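PDB 1M6E: S-adenosyl-L-methionine:salicylic acid carboxyl methyltransferase from Clarkia breweri, which catalyses transfer of a methyl group from S-adenosyl-L-methionine to the carboxyl group of salicylic acid, giving the volatile ester methyl salicylate. Local coordinates for residues Leu7-Gly12 / Ala312-Leu317; Met231-Met236 / Glu326-Arg331; Pro136-His141 / Glu198-Gly203; Glu269-Ile274 / Leu354-Asp359. All coordinates share one frame; numbering follows the deposited sequence.

Interaction 1. Residues Leu7-Gly12 / Ala312-Leu317; sequences LHMKGG and AEPLLL. With SAH (S-adenosyl-L-homocysteine), chain C.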
loop_
_atom_site.group_PDB
_atom_site.type_symbol
_atom_site.label_atom_id
_atom_site.label_comp_id
_atom_site.label_asym_id
_atom_site.label_seq_id
_atom_site.Cartn_x
_atom_site.Cartn_y
_atom_site.Cartn_z
ATOM N N LEU A 7 6.857 3.115 -15.446
ATOM C CA LEU A 7 7.832 2.108 -15.844
ATOM C C LEU A 7 8.787 1.487 -14.817
ATOM O O LEU A 7 8.864 0.260 -14.709
ATOM C CB LEU A 7 8.650 2.642 -17.009
ATOM C CG LEU A 7 9.441 1.614 -17.826
ATOM C CD1 LEU A 7 9.924 2.291 -19.096
ATOM C CD2 LEU A 7 10.631 1.048 -17.038
ATOM N N HIS A 8 9.526 2.281 -14.057
ATOM C CA HIS A 8 10.432 1.603 -13.158
ATOM C C HIS A 8 10.117 1.424 -11.693
ATOM O O HIS A 8 9.470 2.251 -11.021
ATOM C CB HIS A 8 11.845 2.166 -13.283
ATOM C CG HIS A 8 12.134 3.323 -12.380
ATOM N ND1 HIS A 8 13.421 3.715 -12.078
ATOM C CD2 HIS A 8 11.313 4.173 -11.721
ATOM C CE1 HIS A 8 13.381 4.755 -11.264
ATOM N NE2 HIS A 8 12.114 5.052 -11.032
ATOM N N MET A 9 10.629 0.289 -11.238
ATOM C CA MET A 9 10.542 -0.206 -9.881
ATOM C C MET A 9 11.675 -1.234 -9.870
ATOM O O MET A 9 12.346 -1.409 -10.879
ATOM C CB MET A 9 9.200 -0.902 -9.632
ATOM C CG MET A 9 9.055 -2.283 -10.291
ATOM S SD MET A 9 8.390 -2.223 -11.951
ATOM C CE MET A 9 8.094 -3.998 -12.263
ATOM N N LYS A 10 11.875 -1.915 -8.747
ATOM C CA LYS A 10 12.938 -2.909 -8.608
ATOM C C LYS A 10 12.235 -4.231 -8.675
ATOM O O LYS A 10 11.030 -4.255 -8.477
ATOM C CB LYS A 10 13.612 -2.754 -7.250
ATOM C CG LYS A 10 14.057 -1.338 -6.925
ATOM C CD LYS A 10 15.440 -1.087 -7.390
ATOM C CE LYS A 10 15.550 0.288 -7.919
ATOM N NZ LYS A 10 14.657 0.226 -9.075
ATOM N N GLY A 11 12.959 -5.317 -8.981
ATOM C CA GLY A 11 12.342 -6.637 -9.075
ATOM C C GLY A 11 11.593 -6.943 -7.787
ATOM O O GLY A 11 12.147 -6.720 -6.705
ATOM N N GLY A 12 10.359 -7.448 -7.903
ATOM C CA GLY A 12 9.499 -7.776 -6.766
ATOM C C GLY A 12 9.857 -8.903 -5.807
ATOM O O GLY A 12 9.916 -10.069 -6.177
ATOM N N ALA A 312 17.638 -2.912 -12.671
ATOM C CA ALA A 312 17.346 -2.447 -14.025
ATOM C C ALA A 312 16.605 -3.409 -14.923
ATOM O O ALA A 312 16.203 -3.048 -16.015
ATOM C CB ALA A 312 18.660 -2.020 -14.712
ATOM N N GLU A 313 16.424 -4.640 -14.496
ATOM C CA GLU A 313 15.726 -5.584 -15.357
ATOM C C GLU A 313 14.436 -4.998 -15.928
ATOM O O GLU A 313 14.109 -5.271 -17.081
ATOM C CB GLU A 313 15.409 -6.879 -14.613
ATOM C CG GLU A 313 15.079 -8.047 -15.518
ATOM C CD GLU A 313 13.884 -8.849 -15.026
ATOM O OE1 GLU A 313 13.633 -9.936 -15.581
ATOM O OE2 GLU A 313 13.181 -8.396 -14.091
ATOM N N PRO A 314 13.680 -4.200 -15.130
ATOM C CA PRO A 314 12.434 -3.610 -15.625
ATOM C C PRO A 314 12.610 -2.508 -16.690
ATOM O O PRO A 314 11.854 -2.440 -17.654
ATOM C CB PRO A 314 11.771 -3.097 -14.350
ATOM C CG PRO A 314 12.281 -3.970 -13.318
ATOM C CD PRO A 314 13.731 -4.065 -13.663
ATOM N N LEU A 315 13.593 -1.639 -16.506
ATOM C CA LEU A 315 13.856 -0.575 -17.473
ATOM C C LEU A 315 14.169 -1.218 -18.817
ATOM O O LEU A 315 13.707 -0.768 -19.864
ATOM C CB LEU A 315 15.060 0.255 -17.035
ATOM C CG LEU A 315 14.898 1.068 -15.760
ATOM C CD1 LEU A 315 16.245 1.545 -15.308
ATOM C CD2 LEU A 315 13.971 2.246 -16.019
ATOM N N LEU A 316 14.968 -2.276 -18.768
ATOM C CA LEU A 316 15.359 -3.004 -19.966
ATOM C C LEU A 316 14.215 -3.803 -20.564
ATOM O O LEU A 316 13.848 -3.607 -21.723
ATOM C CB LEU A 316 16.479 -3.976 -19.645
ATOM C CG LEU A 316 17.781 -3.342 -19.236
ATOM C CD1 LEU A 316 18.662 -4.453 -18.675
ATOM C CD2 LEU A 316 18.405 -2.631 -20.427
ATOM N N LEU A 317 13.694 -4.735 -19.769
ATOM C CA LEU A 317 12.590 -5.591 -20.178
ATOM C C LEU A 317 11.501 -4.755 -20.838
ATOM O O LEU A 317 10.800 -5.213 -21.728
ATOM C CB LEU A 317 12.017 -6.326 -18.957
ATOM C CG LEU A 317 10.721 -7.094 -19.211
ATOM C CD1 LEU A 317 11.002 -8.103 -20.247
ATOM C CD2 LEU A 317 10.195 -7.755 -17.959
HETATM N N SAH C . 15.765 2.829 -0.120
HETATM C CA SAH C . 16.221 1.385 -0.374
HETATM C CB SAH C . 16.228 0.982 -1.861
HETATM C CG SAH C . 15.767 1.995 -2.821
HETATM S SD SAH C . 15.793 1.590 -4.602
HETATM C C SAH C . 17.649 1.093 0.083
HETATM O O SAH C . 18.351 2.012 0.602
HETATM O OXT SAH C . 18.020 -0.138 -0.119
HETATM C "C5'" SAH C . 15.060 3.101 -5.130
HETATM C "C4'" SAH C . 13.470 3.186 -5.178
HETATM O "O4'" SAH C . 13.285 4.571 -5.614
HETATM C "C3'" SAH C . 12.835 2.366 -6.363
HETATM O "O3'" SAH C . 11.910 1.255 -5.828
HETATM C "C2'" SAH C . 12.021 3.327 -7.108
HETATM O "O2'" SAH C . 10.775 2.984 -7.616
HETATM C "C1'" SAH C . 12.122 4.623 -6.166
HETATM N N9 SAH C . 11.903 5.832 -6.927
HETATM C C8 SAH C . 12.484 6.287 -8.091
HETATM N N7 SAH C . 12.009 7.424 -8.511
HETATM C C5 SAH C . 11.065 7.728 -7.559
HETATM C C6 SAH C . 10.176 8.817 -7.411
HETATM N N6 SAH C . 10.155 9.801 -8.310
HETATM N N1 SAH C . 9.311 8.875 -6.326
HETATM C C2 SAH C . 9.344 7.850 -5.415
HETATM N N3 SAH C . 10.155 6.756 -5.471
HETATM C C4 SAH C . 10.993 6.759 -6.574
#
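Leu7 and His8, where the short helix 4-7 gives way to a loop, meet Leu315 on helix 303-320 through apolar contact. CD2 of Leu7 lies 3.7 Å from CD2 of Leu315, the two side chains crossing at about a right angle. The same Leu315 methyl packs 3.5 Å from CB of His8. Beside it, Pro314 presents its ring to the loop, with CG 3.5 Å from the carbonyl O of Met9 and CB 4.2 Å from Met9 SD. Proline suits this kinked turn, since its nitrogen has no hydrogen to offer the turn before.

The second kind of contact is with S-adenosyl-L-homocysteine. The His8 ring leads away from the helix, NE2 reaching 3.2 Å from C8 of the ligand's adenine, while Trp151 meets the ring edge-to-face. Lys10, bent at chi2, chi3 and chi4, sets CG 3.5 Å from the ligand's ribose O3' and CE 3.6 Å from the ligand's sulphur SD; it also touches the bound salicylate. No hydrogen bond joins loop to helix, so non-directional packing of Pro314 and Leu315 backs a loop whose polar residues belong to the cofactor and substrate pockets of this Rossmann-type methyltransferase.

Interaction 2. Residues Met231-Met236 / Glu326-Arg331; sequences MALNQM and EDVFHR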
loop_
_atom_site.group_PDB
_atom_site.type_symbol
_atom_site.label_atom_id
_atom_site.label_comp_id
_atom_site.label_asym_id
_atom_site.label_seq_id
_atom_site.Cartn_x
_atom_site.Cartn_y
_atom_site.Cartn_z
ATOM N N MET A 231 28.280 -1.618 -22.830
ATOM C CA MET A 231 29.283 -2.436 -23.488
ATOM C C MET A 231 28.721 -3.819 -23.773
ATOM O O MET A 231 28.991 -4.403 -24.817
ATOM C CB MET A 231 30.533 -2.568 -22.602
ATOM C CG MET A 231 31.297 -1.256 -22.344
ATOM S SD MET A 231 33.095 -1.428 -21.938
ATOM C CE MET A 231 33.122 -1.072 -20.133
ATOM N N ALA A 232 27.938 -4.343 -22.834
ATOM C CA ALA A 232 27.366 -5.671 -23.000
ATOM C C ALA A 232 26.358 -5.632 -24.129
ATOM O O ALA A 232 26.294 -6.535 -24.967
ATOM C CB ALA A 232 26.694 -6.131 -21.704
ATOM N N LEU A 233 25.573 -4.567 -24.154
ATOM C CA LEU A 233 24.565 -4.420 -25.184
ATOM C C LEU A 233 25.146 -4.199 -26.584
ATOM O O LEU A 233 24.762 -4.902 -27.514
ATOM C CB LEU A 233 23.618 -3.274 -24.823
ATOM C CG LEU A 233 22.680 -3.468 -23.633
ATOM C CD1 LEU A 233 21.899 -2.184 -23.406
ATOM C CD2 LEU A 233 21.741 -4.620 -23.897
ATOM N N ASN A 234 26.066 -3.237 -26.728
ATOM C CA ASN A 234 26.688 -2.906 -28.025
ATOM C C ASN A 234 27.303 -4.095 -28.750
ATOM O O ASN A 234 27.473 -4.080 -29.974
ATOM C CB ASN A 234 27.759 -1.816 -27.863
ATOM C CG ASN A 234 27.164 -0.414 -27.624
ATOM O OD1 ASN A 234 26.249 0.028 -28.331
ATOM N ND2 ASN A 234 27.703 0.292 -26.633
ATOM N N GLN A 235 27.641 -5.123 -27.987
ATOM C CA GLN A 235 28.225 -6.333 -28.541
ATOM C C GLN A 235 27.109 -7.199 -29.111
ATOM O O GLN A 235 27.307 -7.956 -30.064
ATOM C CB GLN A 235 28.943 -7.099 -27.440
ATOM C CG GLN A 235 29.241 -8.530 -27.806
ATOM C CD GLN A 235 30.568 -8.666 -28.476
ATOM O OE1 GLN A 235 30.849 -9.684 -29.119
ATOM N NE2 GLN A 235 31.416 -7.642 -28.323
ATOM N N MET A 236 25.938 -7.087 -28.496
ATOM C CA MET A 236 24.759 -7.833 -28.903
ATOM C C MET A 236 24.086 -7.129 -30.077
ATOM O O MET A 236 23.447 -7.771 -30.918
ATOM C CB MET A 236 23.781 -7.945 -27.741
ATOM C CG MET A 236 24.298 -8.725 -26.562
ATOM S SD MET A 236 22.909 -9.288 -25.627
ATOM C CE MET A 236 22.245 -7.702 -25.137
ATOM N N GLU A 326 17.817 -12.488 -20.339
ATOM C CA GLU A 326 18.665 -13.616 -19.940
ATOM C C GLU A 326 20.110 -13.352 -20.391
ATOM O O GLU A 326 21.022 -13.235 -19.568
ATOM C CB GLU A 326 18.131 -14.894 -20.597
ATOM C CG GLU A 326 17.868 -14.697 -22.111
ATOM C CD GLU A 326 16.919 -15.714 -22.739
ATOM O OE1 GLU A 326 15.795 -15.909 -22.212
ATOM O OE2 GLU A 326 17.298 -16.297 -23.782
ATOM N N ASP A 327 20.282 -13.209 -21.706
ATOM C CA ASP A 327 21.577 -12.977 -22.350
ATOM C C ASP A 327 22.324 -11.723 -21.965
ATOM O O ASP A 327 23.535 -11.771 -21.788
ATOM C CB ASP A 327 21.423 -12.993 -23.874
ATOM C CG ASP A 327 21.059 -14.372 -24.409
ATOM O OD1 ASP A 327 21.931 -15.270 -24.352
ATOM O OD2 ASP A 327 19.903 -14.561 -24.876
ATOM N N VAL A 328 21.635 -10.594 -21.854
ATOM C CA VAL A 328 22.346 -9.377 -21.494
ATOM C C VAL A 328 22.898 -9.425 -20.077
ATOM O O VAL A 328 23.827 -8.717 -19.758
ATOM C CB VAL A 328 21.465 -8.113 -21.690
ATOM C CG1 VAL A 328 20.121 -8.343 -21.133
ATOM C CG2 VAL A 328 22.089 -6.899 -21.010
ATOM N N PHE A 329 22.376 -10.270 -19.209
ATOM C CA PHE A 329 22.938 -10.241 -17.879
ATOM C C PHE A 329 24.009 -11.267 -17.716
ATOM O O PHE A 329 24.837 -11.161 -16.822
ATOM C CB PHE A 329 21.850 -10.389 -16.822
ATOM C CG PHE A 329 21.150 -9.102 -16.524
ATOM C CD1 PHE A 329 19.859 -8.872 -16.990
ATOM C CD2 PHE A 329 21.820 -8.084 -15.846
ATOM C CE1 PHE A 329 19.241 -7.640 -16.796
ATOM C CE2 PHE A 329 21.221 -6.851 -15.643
ATOM C CZ PHE A 329 19.919 -6.624 -16.124
ATOM N N HIS A 330 23.999 -12.262 -18.593
ATOM C CA HIS A 330 25.028 -13.301 -18.594
ATOM C C HIS A 330 26.331 -12.596 -18.992
ATOM O O HIS A 330 27.371 -12.790 -18.375
ATOM C CB HIS A 330 24.656 -14.352 -19.628
ATOM C CG HIS A 330 25.766 -15.280 -19.988
ATOM N ND1 HIS A 330 26.110 -16.364 -19.213
ATOM C CD2 HIS A 330 26.568 -15.324 -21.078
ATOM C CE1 HIS A 330 27.072 -17.042 -19.814
ATOM N NE2 HIS A 330 27.369 -16.431 -20.948
ATOM N N ARG A 331 26.238 -11.739 -20.010
ATOM C CA ARG A 331 27.374 -10.985 -20.544
ATOM C C ARG A 331 27.802 -9.883 -19.614
ATOM O O ARG A 331 28.980 -9.744 -19.288
ATOM C CB ARG A 331 27.011 -10.375 -21.894
ATOM C CG ARG A 331 26.430 -11.389 -22.849
ATOM C CD ARG A 331 26.444 -10.886 -24.266
ATOM N NE ARG A 331 26.023 -11.937 -25.185
ATOM C CZ ARG A 331 26.260 -11.920 -26.491
ATOM N NH1 ARG A 331 26.919 -10.906 -27.040
ATOM N NH2 ARG A 331 25.839 -12.917 -27.250
#
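Helix segments Met231-Met236 and Glu326-Arg331 pack with their axes 9.2 Å apart at closest approach and their directions 124° apart, the CA atoms of Ala232 and Arg331 being the nearest pair, 5.9 Å apart. This is helix-helix packing in the helical region that accompanies the Rossmann-like core in the SABATH methyltransferases. The segment on helix 322-341 is kinked, the nitrogens of Asp327 and Val328 making no bond to the preceding turn. Alanine suits the point of closest backbone approach: its CB points at the other helix and stops 4.3 Å from CB of Arg331.

Away from that point longer apolar chains take over. CD2 of Leu233 lies 3.7 Å from CG2 of Val328. The terminal CE of Met236 turns in at chi3 (-63°) to stand 3.6 Å from CB of Val328, the unbranched thioether chain reaching across to it. Leu233 also packs on Asp248, which by similarity probably helps to bind magnesium.

Arginine works here through both halves of its side chain. Extended from CG to NE, Arg331 passes obliquely across Met236, while NH1 forms a salt bridge with Glu239, just after the end of helix 227-238. CG of Gln235 approaches the guanidinium at its edge, near the plane, 3.4 Å from Arg331 NH1. Met236 instead covers one face of the group with CG, 3.4 Å from Arg331 NH1, and with SD, 4.0 Å above the guanidinium plane and displaced toward its rim.

Interaction 3. Residues Pro136-His141 / Glu198-Gly203; sequences PRNTLH and EVVPGG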
loop_
_atom_site.group_PDB
_atom_site.type_symbol
_atom_site.label_atom_id
_atom_site.label_comp_id
_atom_site.label_asym_id
_atom_site.label_seq_id
_atom_site.Cartn_x
_atom_site.Cartn_y
_atom_site.Cartn_z
ATOM N N PRO A 136 0.257 16.331 3.238
ATOM C CA PRO A 136 -0.296 17.652 3.531
ATOM C C PRO A 136 0.779 18.577 4.092
ATOM O O PRO A 136 1.885 18.130 4.380
ATOM C CB PRO A 136 -1.387 17.330 4.530
ATOM C CG PRO A 136 -1.941 16.104 3.960
ATOM C CD PRO A 136 -0.681 15.294 3.674
ATOM N N ARG A 137 0.474 19.866 4.228
ATOM C CA ARG A 137 1.471 20.820 4.732
ATOM C C ARG A 137 1.798 20.575 6.195
ATOM O O ARG A 137 0.932 20.157 6.968
ATOM C CB ARG A 137 0.993 22.257 4.536
ATOM C CG ARG A 137 1.068 22.706 3.127
ATOM C CD ARG A 137 1.085 24.202 3.027
ATOM N NE ARG A 137 0.374 24.607 1.826
ATOM C CZ ARG A 137 -0.937 24.443 1.654
ATOM N NH1 ARG A 137 -1.675 23.890 2.618
ATOM N NH2 ARG A 137 -1.508 24.812 0.507
ATOM N N ASN A 138 3.045 20.835 6.573
ATOM C CA ASN A 138 3.484 20.616 7.951
ATOM C C ASN A 138 2.838 19.378 8.591
ATOM O O ASN A 138 2.032 19.479 9.520
ATOM C CB ASN A 138 3.205 21.859 8.781
ATOM C CG ASN A 138 4.127 22.995 8.434
ATOM O OD1 ASN A 138 5.079 22.835 7.648
ATOM N ND2 ASN A 138 3.866 24.155 9.021
ATOM N N THR A 139 3.230 18.213 8.069
ATOM C CA THR A 139 2.732 16.900 8.476
ATOM C C THR A 139 3.893 16.068 8.996
ATOM O O THR A 139 3.715 15.206 9.856
ATOM C CB THR A 139 2.118 16.127 7.236
ATOM O OG1 THR A 139 1.010 16.861 6.705
ATOM C CG2 THR A 139 1.648 14.707 7.612
ATOM N N LEU A 140 5.087 16.361 8.501
ATOM C CA LEU A 140 6.245 15.556 8.830
ATOM C C LEU A 140 7.410 16.053 9.667
ATOM O O LEU A 140 7.921 17.141 9.420
ATOM C CB LEU A 140 6.822 15.032 7.514
ATOM C CG LEU A 140 6.285 13.729 6.931
ATOM C CD1 LEU A 140 4.777 13.639 7.043
ATOM C CD2 LEU A 140 6.739 13.639 5.497
ATOM N N HIS A 141 7.828 15.224 10.638
ATOM C CA HIS A 141 9.023 15.470 11.458
ATOM C C HIS A 141 9.890 14.293 11.051
ATOM O O HIS A 141 9.654 13.173 11.491
ATOM C CB HIS A 141 8.820 15.312 12.969
ATOM C CG HIS A 141 7.404 15.351 13.432
ATOM N ND1 HIS A 141 6.658 16.505 13.460
ATOM C CD2 HIS A 141 6.619 14.385 13.961
ATOM C CE1 HIS A 141 5.471 16.252 13.985
ATOM N NE2 HIS A 141 5.422 14.971 14.298
ATOM N N GLU A 198 6.034 20.248 3.423
ATOM C CA GLU A 198 5.483 19.199 4.272
ATOM C C GLU A 198 6.291 18.932 5.525
ATOM O O GLU A 198 5.788 18.372 6.487
ATOM C CB GLU A 198 5.359 17.905 3.458
ATOM C CG GLU A 198 4.755 18.098 2.073
ATOM C CD GLU A 198 5.105 16.976 1.139
ATOM O OE1 GLU A 198 6.287 16.565 1.146
ATOM O OE2 GLU A 198 4.210 16.522 0.402
ATOM N N VAL A 199 7.558 19.308 5.497
ATOM C CA VAL A 199 8.422 19.107 6.641
ATOM C C VAL A 199 8.227 20.265 7.577
ATOM O O VAL A 199 8.326 21.432 7.212
ATOM C CB VAL A 199 9.859 19.004 6.209
ATOM C CG1 VAL A 199 10.759 19.229 7.346
ATOM C CG2 VAL A 199 10.112 17.617 5.647
ATOM N N VAL A 200 7.894 19.911 8.798
ATOM C CA VAL A 200 7.641 20.856 9.864
ATOM C C VAL A 200 8.934 21.643 10.154
ATOM O O VAL A 200 10.027 21.080 10.108
ATOM C CB VAL A 200 7.176 20.046 11.067
ATOM C CG1 VAL A 200 8.320 19.869 12.041
ATOM C CG2 VAL A 200 5.907 20.645 11.640
ATOM N N PRO A 201 8.828 22.946 10.481
ATOM C CA PRO A 201 9.982 23.814 10.765
ATOM C C PRO A 201 11.155 23.252 11.599
ATOM O O PRO A 201 12.306 23.652 11.403
ATOM C CB PRO A 201 9.331 25.041 11.383
ATOM C CG PRO A 201 8.115 24.471 12.039
ATOM C CD PRO A 201 7.594 23.582 10.962
ATOM N N GLY A 202 10.892 22.351 12.537
ATOM C CA GLY A 202 12.007 21.780 13.272
ATOM C C GLY A 202 12.556 20.529 12.562
ATOM O O GLY A 202 13.725 20.158 12.733
ATOM N N GLY A 203 11.699 19.906 11.744
ATOM C CA GLY A 203 11.988 18.667 11.013
ATOM C C GLY A 203 13.323 18.413 10.365
ATOM O O GLY A 203 13.971 19.350 9.941
#
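A single beta bridge, Leu140 with Val199, ties the loop before strand 143-146 to the chain leaving helix 181-198. Its polar core is the carbonyl O of Glu198, gripped by two backbone donors: Thr139 N at 3.0 Å and Leu140 N at 2.9 Å. In return Val200 N donates to Leu140 O over 2.8 Å, nearly straight at 172°. Asn138 precedes this grip with positive phi (36°), a conformation asparagine tolerates well; its CG is anti to the carbonyl carbon (chi1 -72°), and OD1 lies 3.9 Å from Val200 CA.

Strands 143-146 and 204-211 are parallel neighbours in the sheet, joined by a beta-alpha-beta crossover through helix 181-198, and the bridge lies just ahead of both. Pro201 suits the second position of the type I turn Val200-Gly203 that leads into the later strand. CG1 of Val200 meets the His141 ring at its edge, 4.0 Å from ND1.

Glu198 lays its CB 3.6 Å from Pro136 O, while its carboxylate pairs with Arg195 and accepts from the backbone N of Leu134 and Phe135. Thr139 OG1 donates to Pro136 O from above the carbonyl plane. Pro136 packs on Phe122 of the second subunit, and Arg137 N hydrogen-bonds to Glu91 OE1 of that subunit.

Interaction 4. Residues Glu269-Ile274 / Leu354-Asp359; sequences EGSFLI and LIRKSD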
loop_
_atom_site.group_PDB
_atom_site.type_symbol
_atom_site.label_atom_id
_atom_site.label_comp_id
_atom_site.label_asym_id
_atom_site.label_seq_id
_atom_site.Cartn_x
_atom_site.Cartn_y
_atom_site.Cartn_z
ATOM N N GLU A 269 17.534 26.789 -3.206
ATOM C CA GLU A 269 16.195 26.736 -2.674
ATOM C C GLU A 269 16.530 27.140 -1.233
ATOM O O GLU A 269 17.310 26.448 -0.566
ATOM C CB GLU A 269 15.688 25.287 -2.787
ATOM C CG GLU A 269 14.918 24.739 -1.591
ATOM C CD GLU A 269 13.708 25.566 -1.248
ATOM O OE1 GLU A 269 13.884 26.748 -0.882
ATOM O OE2 GLU A 269 12.583 25.041 -1.340
ATOM N N GLY A 270 16.002 28.271 -0.760
ATOM C CA GLY A 270 16.323 28.713 0.599
ATOM C C GLY A 270 15.431 28.091 1.649
ATOM O O GLY A 270 14.843 28.784 2.471
ATOM N N SER A 271 15.349 26.767 1.637
ATOM C CA SER A 271 14.479 26.045 2.547
ATOM C C SER A 271 15.121 25.233 3.658
ATOM O O SER A 271 14.621 25.219 4.781
ATOM C CB SER A 271 13.574 25.131 1.728
ATOM O OG SER A 271 12.581 25.894 1.070
ATOM N N PHE A 272 16.212 24.544 3.341
ATOM C CA PHE A 272 16.874 23.700 4.326
ATOM C C PHE A 272 18.236 24.202 4.741
ATOM O O PHE A 272 18.918 24.892 3.976
ATOM C CB PHE A 272 16.915 22.235 3.827
ATOM C CG PHE A 272 15.541 21.610 3.763
ATOM C CD1 PHE A 272 14.742 21.759 2.631
ATOM C CD2 PHE A 272 14.956 21.089 4.911
ATOM C CE1 PHE A 272 13.382 21.421 2.653
ATOM C CE2 PHE A 272 13.603 20.749 4.942
ATOM C CZ PHE A 272 12.821 20.924 3.806
ATOM N N LEU A 273 18.616 23.842 5.967
ATOM C CA LEU A 273 19.862 24.272 6.584
ATOM C C LEU A 273 21.185 23.653 6.144
ATOM O O LEU A 273 22.047 24.357 5.630
ATOM C CB LEU A 273 19.716 24.154 8.090
ATOM C CG LEU A 273 19.992 25.487 8.788
ATOM C CD1 LEU A 273 18.871 25.760 9.808
ATOM C CD2 LEU A 273 21.412 25.464 9.420
ATOM N N ILE A 274 21.343 22.356 6.371
ATOM C CA ILE A 274 22.545 21.580 6.010
ATOM C C ILE A 274 23.323 21.178 7.273
ATOM O O ILE A 274 23.160 21.789 8.319
ATOM C CB ILE A 274 23.471 22.320 5.011
ATOM C CG1 ILE A 274 24.244 21.312 4.170
ATOM C CG2 ILE A 274 24.487 23.121 5.756
ATOM C CD1 ILE A 274 24.530 21.803 2.773
ATOM N N LEU A 354 19.783 17.555 6.945
ATOM C CA LEU A 354 19.248 18.903 6.745
ATOM C C LEU A 354 18.217 19.247 7.768
ATOM O O LEU A 354 17.763 18.368 8.512
ATOM C CB LEU A 354 18.589 19.029 5.357
ATOM C CG LEU A 354 19.352 18.627 4.067
ATOM C CD1 LEU A 354 18.380 18.477 2.864
ATOM C CD2 LEU A 354 20.442 19.662 3.775
ATOM N N ILE A 355 17.859 20.535 7.811
ATOM C CA ILE A 355 16.831 21.025 8.741
ATOM C C ILE A 355 15.931 22.030 8.049
ATOM O O ILE A 355 16.408 22.961 7.424
ATOM C CB ILE A 355 17.391 21.772 10.001
ATOM C CG1 ILE A 355 18.777 21.281 10.398
ATOM C CG2 ILE A 355 16.482 21.508 11.178
ATOM C CD1 ILE A 355 19.230 21.811 11.721
ATOM N N ARG A 356 14.630 21.821 8.124
ATOM C CA ARG A 356 13.708 22.772 7.537
ATOM C C ARG A 356 14.116 23.951 8.400
ATOM O O ARG A 356 14.320 23.757 9.602
ATOM C CB ARG A 356 12.256 22.352 7.820
ATOM C CG ARG A 356 11.220 23.369 7.409
ATOM C CD ARG A 356 11.484 23.835 5.997
ATOM N NE ARG A 356 10.600 24.925 5.632
ATOM C CZ ARG A 356 10.943 25.908 4.814
ATOM N NH1 ARG A 356 12.157 25.941 4.274
ATOM N NH2 ARG A 356 10.068 26.861 4.548
ATOM N N LYS A 357 14.295 25.139 7.821
ATOM C CA LYS A 357 14.706 26.260 8.649
ATOM C C LYS A 357 13.524 27.152 8.848
ATOM O O LYS A 357 12.486 26.689 9.326
ATOM C CB LYS A 357 15.930 27.010 8.046
ATOM C CG LYS A 357 15.752 27.796 6.736
ATOM C CD LYS A 357 17.112 28.354 6.208
ATOM C CE LYS A 357 16.948 29.216 4.941
ATOM N NZ LYS A 357 18.142 29.186 4.025
ATOM N N SER A 358 13.702 28.425 8.503
ATOM C CA SER A 358 12.673 29.460 8.569
ATOM C C SER A 358 11.733 29.356 9.774
ATOM O O SER A 358 12.098 28.836 10.838
ATOM C CB SER A 358 11.867 29.438 7.250
ATOM O OG SER A 358 11.099 30.612 7.059
ATOM N N ASP A 359 10.526 29.875 9.565
ATOM C CA ASP A 359 9.432 29.928 10.536
ATOM C C ASP A 359 8.628 31.204 10.213
ATOM O O ASP A 359 7.983 31.767 11.129
ATOM C CB ASP A 359 9.963 30.005 11.981
ATOM C CG ASP A 359 10.784 31.276 12.247
ATOM O OD1 ASP A 359 11.892 31.406 11.682
ATOM O OD2 ASP A 359 10.320 32.149 13.017
ATOM O OXT ASP A 359 8.651 31.629 9.029
#
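Phe272 and Arg356 face each other as a non-hydrogen-bonded antiparallel pair, and the tightly packed part of the contact is built round them. On one flank Leu273 N donates to Ile355 O at 2.8 Å; on the other Lys357 N donates to Ser271 O at 3.1 Å. Phe272 CA adds a CA-H...O contact to Ile355 O. The phenyl ring, its CG anti to the carbonyl carbon (chi1 -67°), comes up obliquely against Arg356 CA and crosses that side chain at about a right angle, with CE2 3.6 Å from Arg356 CB. Leu354 completes the apolar patch, its CB 3.9 Å from Phe272 CB and its CD2 3.6 Å from Ile274 CA. A large aromatic suits this buried spot, where its ring packs against strand and helix residues together.

The other side is looser and reaches solvent. Leu273 is exposed, yet rests CD1 3.6 Å from CB of Lys357, whose long methylene chain gives it an apolar partner. Lys357 then runs extended past Gly270, CE 3.3 Å from Gly270 O, which brings NZ near the same carbonyl. Beyond it the chain trails off to a poorly ordered Asp359.

The contact adds a single antiparallel bridge just beyond the neighbouring strands 275-283 and 346-355. Phe272 is covered by Ala196 of helix 181-198 and Ile266 of helix 260-268, and Met205 of strand 204-211 touches both Phe272 and Leu354.

Interactions 1 and 2 share one side of the chain's centre, and interactions 3 and 4 share a side opposite to interaction 2. Consecutive helices 303-320 and 322-341 join the first pair, with Leu316 packing on Phe329. Both are held by side chains without a hydrogen bond across, but interaction 1 is buried beside the ligands, whereas interaction 2 is partly buried and includes the charged Arg331. Interactions 3 and 4 rely instead on backbone hydrogen bonds at the ends of strands, and they touch: Gly203 O lies 3.1 Å from Arg356 N, a probable hydrogen bond. Interaction 3 is buried and reaches the second subunit; interaction 4 frays into solvent at the C-terminus.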